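Side-chain contacts in PF04016 domain protein (Desulfitobacterium hafniense, PDB 3L5O), which is of unknown function but combines enolase-like and Rossmann-like folds and may play a role in heavy-metal chelation: residues 163-168 with 172-177; 179-184 with 202-207. All coordinates share one frame; numbering follows the deposited sequence.

Contact 1 of 2, residues 163-168 with 172-177; sequences LSILEW and EGDYPL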
loop_
_atom_site.group_PDB
_atom_site.type_symbol
_atom_site.label_atom_id
_atom_site.label_comp_id
_atom_site.label_asym_id
_atom_site.label_seq_id
_atom_site.Cartn_x
_atom_site.Cartn_y
_atom_site.Cartn_z
ATOM N N LEU A 163 2.916 -22.155 -2.485
ATOM C CA LEU A 163 2.900 -20.858 -1.804
ATOM C C LEU A 163 4.075 -20.693 -0.863
ATOM O O LEU A 163 4.351 -21.590 -0.051
ATOM C CB LEU A 163 1.605 -20.714 -0.992
ATOM C CG LEU A 163 1.418 -19.429 -0.159
ATOM C CD1 LEU A 163 1.309 -18.211 -1.019
ATOM C CD2 LEU A 163 0.211 -19.611 0.748
ATOM N N SER A 164 4.742 -19.540 -0.971
ATOM C CA SER A 164 5.679 -19.056 0.056
ATOM C C SER A 164 5.287 -17.680 0.579
ATOM O O SER A 164 5.130 -16.738 -0.216
ATOM C CB SER A 164 7.081 -18.956 -0.493
ATOM O OG SER A 164 7.525 -20.178 -1.013
ATOM N N ILE A 165 5.159 -17.578 1.905
ATOM C CA ILE A 165 4.851 -16.335 2.619
ATOM C C ILE A 165 6.123 -15.883 3.303
ATOM O O ILE A 165 6.795 -16.695 3.928
ATOM C CB ILE A 165 3.702 -16.504 3.632
ATOM C CG1 ILE A 165 2.400 -16.855 2.887
ATOM C CG2 ILE A 165 3.470 -15.164 4.444
ATOM C CD1 ILE A 165 1.338 -17.407 3.746
ATOM N N LEU A 166 6.474 -14.617 3.093
ATOM C CA LEU A 166 7.682 -13.960 3.625
ATOM C C LEU A 166 7.229 -12.802 4.455
ATOM O O LEU A 166 6.414 -12.013 3.994
ATOM C CB LEU A 166 8.549 -13.447 2.488
ATOM C CG LEU A 166 9.187 -14.466 1.543
ATOM C CD1 LEU A 166 8.321 -14.751 0.311
ATOM C CD2 LEU A 166 10.490 -13.959 1.097
ATOM N N GLU A 167 7.722 -12.705 5.693
ATOM C CA GLU A 167 7.395 -11.593 6.606
ATOM C C GLU A 167 8.625 -11.158 7.409
ATOM O O GLU A 167 9.547 -11.933 7.622
ATOM C CB GLU A 167 6.323 -12.038 7.602
ATOM C CG GLU A 167 5.000 -12.491 6.984
ATOM C CD GLU A 167 4.144 -13.296 7.953
ATOM O OE1 GLU A 167 4.675 -14.217 8.576
ATOM O OE2 GLU A 167 2.933 -13.020 8.081
ATOM N N TRP A 168 8.624 -9.926 7.907
ATOM C CA TRP A 168 9.668 -9.437 8.828
ATOM C C TRP A 168 9.766 -10.302 10.024
ATOM O O TRP A 168 10.868 -10.622 10.446
ATOM C CB TRP A 168 9.396 -7.999 9.315
ATOM C CG TRP A 168 9.859 -6.945 8.376
ATOM C CD1 TRP A 168 9.080 -6.006 7.733
ATOM C CD2 TRP A 168 11.211 -6.688 7.967
ATOM N NE1 TRP A 168 9.868 -5.192 6.949
ATOM C CE2 TRP A 168 11.178 -5.582 7.067
ATOM C CE3 TRP A 168 12.456 -7.282 8.255
ATOM C CZ2 TRP A 168 12.335 -5.063 6.462
ATOM C CZ3 TRP A 168 13.620 -6.758 7.652
ATOM C CH2 TRP A 168 13.541 -5.661 6.756
ATOM N N GLU A 172 4.710 -19.435 12.018
ATOM C CA GLU A 172 5.371 -20.720 11.987
ATOM C C GLU A 172 5.676 -21.306 10.592
ATOM O O GLU A 172 6.792 -21.811 10.344
ATOM C CB GLU A 172 4.596 -21.747 12.843
ATOM C CG GLU A 172 5.383 -23.028 13.016
ATOM C CD GLU A 172 4.544 -24.172 13.536
ATOM O OE1 GLU A 172 3.861 -23.944 14.565
ATOM O OE2 GLU A 172 4.593 -25.281 12.917
ATOM N N GLY A 173 4.724 -21.299 9.677
ATOM C CA GLY A 173 5.045 -21.819 8.334
ATOM C C GLY A 173 5.778 -20.886 7.357
ATOM O O GLY A 173 6.003 -21.236 6.199
ATOM N N ASP A 174 6.169 -19.703 7.817
ATOM C CA ASP A 174 6.577 -18.630 6.937
ATOM C C ASP A 174 8.075 -18.355 6.968
ATOM O O ASP A 174 8.791 -18.788 7.870
ATOM C CB ASP A 174 5.838 -17.356 7.325
ATOM C CG ASP A 174 4.307 -17.523 7.335
ATOM O OD1 ASP A 174 3.788 -18.466 6.698
ATOM O OD2 ASP A 174 3.553 -16.738 7.960
ATOM N N TYR A 175 8.532 -17.586 5.981
ATOM C CA TYR A 175 9.947 -17.302 5.804
ATOM C C TYR A 175 10.239 -15.917 6.264
ATOM O O TYR A 175 9.397 -15.039 6.105
ATOM C CB TYR A 175 10.328 -17.387 4.336
ATOM C CG TYR A 175 10.178 -18.734 3.748
ATOM C CD1 TYR A 175 8.972 -19.143 3.177
ATOM C CD2 TYR A 175 11.245 -19.607 3.745
ATOM C CE1 TYR A 175 8.853 -20.413 2.610
ATOM C CE2 TYR A 175 11.143 -20.856 3.181
ATOM C CZ TYR A 175 9.958 -21.260 2.623
ATOM O OH TYR A 175 9.913 -22.532 2.072
ATOM N N PRO A 176 11.438 -15.687 6.784
ATOM C CA PRO A 176 11.864 -14.322 7.074
ATOM C C PRO A 176 12.178 -13.602 5.773
ATOM O O PRO A 176 12.383 -14.201 4.718
ATOM C CB PRO A 176 13.086 -14.538 7.977
ATOM C CG PRO A 176 13.629 -15.782 7.568
ATOM C CD PRO A 176 12.487 -16.658 7.147
ATOM N N LEU A 177 12.163 -12.293 5.837
ATOM C CA LEU A 177 12.315 -11.462 4.690
ATOM C C LEU A 177 13.601 -11.631 3.853
ATOM O O LEU A 177 13.530 -11.545 2.633
ATOM C CB LEU A 177 12.116 -9.984 5.095
ATOM C CG LEU A 177 11.722 -9.175 3.882
ATOM C CD1 LEU A 177 10.343 -9.622 3.369
ATOM C CD2 LEU A 177 11.767 -7.650 4.193
HETATM O O HOH W 1 7.341 -22.593 0.402
HETATM O O HOH W 2 5.060 -20.162 3.418
HETATM O O HOH W 3 12.701 -11.098 8.577
#
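Ile165 O accepts a hydrogen bond from Tyr175 N at 2.8 Å. Two residues on along the strand, Glu167 N donates back to Tyr175 O at 2.9 Å, so that Tyr175 both gives and takes a bond on either side of Leu166, whose CA also lies 3.2 Å from Tyr175 O in a CA-H...O contact. The Tyr175 ring turns its edge to Ile165 O and carries its hydroxyl to a water that Ser164 OG and Leu163 O share, tying the far end of the ring to the strand. Beside this, Leu166 CG packs against Tyr175 CB.

On the face of the sheet away from Leu166 and the Tyr175 ring, Asp174 lies alongside Ile165, pointing the same way, with OD1 3.6 Å from Ile165 CB. Its OD2 comes within 2.8 Å of Glu167 OE1, two acceptors whose carboxylate planes stand 76° apart, a closeness that may raise the pKa of one of them; OE1 also receives a hydrogen bond from the backbone N of Glu171.

At the other end Leu177 reaches the Trp168 indole. With CG anti to its backbone N (chi1 -157°), Leu177 sets CD2 over one face of the six-membered ring, 3.5 Å from its centroid, a CH-pi contact. Trp168 NE1 is meanwhile held by Asp199, and Arg61 makes a cation-pi contact with the indole. The pairing of Leu166 with Tyr175 is a parallel bridge that adds the short strand 175-176 to the edge of a mixed sheet, here in the Rossmann-like part of the protein.

Contact 2 of 2, residues 179-184 with 202-207; sequences ASEFIL and LPRLLE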
loop_
_atom_site.group_PDB
_atom_site.type_symbol
_atom_site.label_atom_id
_atom_site.label_comp_id
_atom_site.label_asym_id
_atom_site.label_seq_id
_atom_site.Cartn_x
_atom_site.Cartn_y
_atom_site.Cartn_z
ATOM N N ALA A 179 14.808 -14.229 2.848
ATOM C CA ALA A 179 14.538 -15.328 1.940
ATOM C C ALA A 179 13.997 -14.865 0.592
ATOM O O ALA A 179 14.007 -15.623 -0.348
ATOM C CB ALA A 179 13.591 -16.357 2.579
ATOM N N SER A 180 13.562 -13.624 0.497
ATOM C CA SER A 180 13.147 -13.017 -0.775
ATOM C C SER A 180 14.190 -13.160 -1.867
ATOM O O SER A 180 13.843 -13.451 -3.006
ATOM C CB SER A 180 12.776 -11.553 -0.562
ATOM O OG SER A 180 13.867 -10.813 -0.090
ATOM N N GLU A 181 15.465 -12.994 -1.515
ATOM C CA GLU A 181 16.555 -13.132 -2.466
ATOM C C GLU A 181 16.615 -14.529 -3.099
ATOM O O GLU A 181 17.063 -14.690 -4.247
ATOM C CB GLU A 181 17.903 -12.820 -1.796
ATOM C CG GLU A 181 18.100 -11.372 -1.372
ATOM C CD GLU A 181 18.424 -10.441 -2.527
ATOM O OE1 GLU A 181 18.923 -10.925 -3.569
ATOM O OE2 GLU A 181 18.174 -9.231 -2.398
ATOM N N PHE A 182 16.185 -15.516 -2.325
ATOM C CA PHE A 182 16.252 -16.910 -2.689
ATOM C C PHE A 182 14.954 -17.363 -3.359
ATOM O O PHE A 182 14.977 -18.180 -4.237
ATOM C CB PHE A 182 16.548 -17.778 -1.450
ATOM C CG PHE A 182 17.904 -17.522 -0.831
ATOM C CD1 PHE A 182 18.122 -16.420 -0.036
ATOM C CD2 PHE A 182 18.968 -18.364 -1.088
ATOM C CE1 PHE A 182 19.381 -16.175 0.520
ATOM C CE2 PHE A 182 20.213 -18.130 -0.523
ATOM C CZ PHE A 182 20.409 -17.032 0.285
ATOM N N ILE A 183 13.819 -16.814 -2.955
ATOM C CA ILE A 183 12.526 -17.362 -3.339
ATOM C C ILE A 183 11.866 -16.593 -4.464
ATOM O O ILE A 183 11.314 -17.218 -5.381
ATOM C CB ILE A 183 11.545 -17.377 -2.129
ATOM C CG1 ILE A 183 12.004 -18.411 -1.116
ATOM C CG2 ILE A 183 10.107 -17.690 -2.592
ATOM C CD1 ILE A 183 11.143 -18.486 0.049
ATOM N N LEU A 184 11.854 -15.254 -4.383
ATOM C CA LEU A 184 11.075 -14.476 -5.338
ATOM C C LEU A 184 11.475 -14.647 -6.802
ATOM O O LEU A 184 10.582 -14.568 -7.640
ATOM C CB LEU A 184 11.011 -12.986 -4.973
ATOM C CG LEU A 184 10.291 -12.687 -3.636
ATOM C CD1 LEU A 184 10.205 -11.185 -3.376
ATOM C CD2 LEU A 184 8.913 -13.313 -3.579
ATOM N N LEU A 202 10.557 -2.186 -1.173
ATOM C CA LEU A 202 9.848 -2.396 -2.430
ATOM C C LEU A 202 10.766 -2.442 -3.661
ATOM O O LEU A 202 10.628 -3.340 -4.454
ATOM C CB LEU A 202 8.724 -1.364 -2.632
ATOM C CG LEU A 202 7.876 -1.521 -3.901
ATOM C CD1 LEU A 202 7.128 -2.834 -3.928
ATOM C CD2 LEU A 202 6.863 -0.374 -4.008
ATOM N N PRO A 203 11.666 -1.480 -3.865
ATOM C CA PRO A 203 12.449 -1.506 -5.114
ATOM C C PRO A 203 13.226 -2.820 -5.274
ATOM O O PRO A 203 13.207 -3.381 -6.365
ATOM C CB PRO A 203 13.351 -0.284 -4.995
ATOM C CG PRO A 203 12.643 0.639 -4.003
ATOM C CD PRO A 203 11.956 -0.277 -3.035
ATOM N N ARG A 204 13.835 -3.355 -4.218
ATOM C CA ARG A 204 14.597 -4.595 -4.373
ATOM C C ARG A 204 13.638 -5.765 -4.641
ATOM O O ARG A 204 13.892 -6.612 -5.485
ATOM C CB ARG A 204 15.479 -4.882 -3.155
ATOM C CG ARG A 204 16.270 -6.200 -3.300
ATOM C CD ARG A 204 17.100 -6.238 -4.577
ATOM N NE ARG A 204 17.856 -7.474 -4.685
ATOM C CZ ARG A 204 18.567 -7.832 -5.761
ATOM N NH1 ARG A 204 18.602 -7.059 -6.821
ATOM N NH2 ARG A 204 19.199 -8.993 -5.776
ATOM N N LEU A 205 12.505 -5.775 -3.946
ATOM C CA LEU A 205 11.506 -6.803 -4.157
ATOM C C LEU A 205 11.028 -6.836 -5.591
ATOM O O LEU A 205 10.856 -7.907 -6.160
ATOM C CB LEU A 205 10.303 -6.602 -3.235
ATOM C CG LEU A 205 10.573 -6.815 -1.749
ATOM C CD1 LEU A 205 9.333 -6.511 -0.935
ATOM C CD2 LEU A 205 11.092 -8.214 -1.412
ATOM N N LEU A 206 10.783 -5.663 -6.149
ATOM C CA LEU A 206 10.430 -5.542 -7.575
ATOM C C LEU A 206 11.482 -6.110 -8.510
ATOM O O LEU A 206 11.134 -6.800 -9.469
ATOM C CB LEU A 206 10.101 -4.081 -7.937
ATOM C CG LEU A 206 8.827 -3.527 -7.248
ATOM C CD1 LEU A 206 8.511 -2.124 -7.734
ATOM C CD2 LEU A 206 7.650 -4.461 -7.472
ATOM N N GLU A 207 12.755 -5.828 -8.254
ATOM C CA GLU A 207 13.847 -6.380 -9.066
ATOM C C GLU A 207 13.946 -7.902 -8.927
ATOM O O GLU A 207 14.124 -8.610 -9.914
ATOM C CB GLU A 207 15.173 -5.711 -8.706
ATOM C CG GLU A 207 16.384 -6.230 -9.478
ATOM C CD GLU A 207 16.501 -5.714 -10.922
ATOM O OE1 GLU A 207 15.572 -5.034 -11.414
ATOM O OE2 GLU A 207 17.539 -5.996 -11.562
#
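Two helices of the Rossmann-like fold, the short helix 180-183 and helix 202-208, meet here through a leucine contact and a bidentate salt bridge. Their backbones stay well apart, with 7.3 Å between Ser180 CA and Leu205 CA, and side chains span the gap. On the buried side Leu205 CD2 does the touching: it lies 3.7 Å from Leu184 CD1 and 3.8 Å from Ser180 CB, so one methyl meets two residues placed a helical turn apart. The Ser180 hydroxyl is turned to another task, its OG being hydrogen-bonded to Leu177 O. Leu208, the next turn of the second helix, extends this apolar seam by touching Ser180, Glu181 and Leu184.

On the exposed side the join is ionic. Glu181 folds back at chi2 (-77°), and Arg204 likewise bends at chi2, so that the two side chains cross at about a right angle and yet bring their flat ends nearly into one plane, 18° apart. This fixes the rotation of both groups. The guanidinium grips side-on, one nitrogen to each oxygen: NE of Arg204 reaches OE2 of Glu181 at 2.9 Å, while Arg204 NH2 points almost straight at the syn lone pair of Glu181 OE1.

In the fold
Contact 1 closes before contact 2 opens, and both lie on the same side of the chain's centre, with their own centres about 13 Å apart. Strand 175-176 leads directly into helix 180-183, so the chain passes from the edge of the mixed sheet to a helix packed against that edge. There Ile183 touches Ser164 and Tyr175, and Ser180 touches Leu166, which makes the helix a shared layer between the two contacts. Strand 189-193 and helix 195-199 then intervene before helix 202-208. Sheet edge, covering helix and second helix are thus joined in succession within one part of the chain, tentatively linked to heavy-metal chelation.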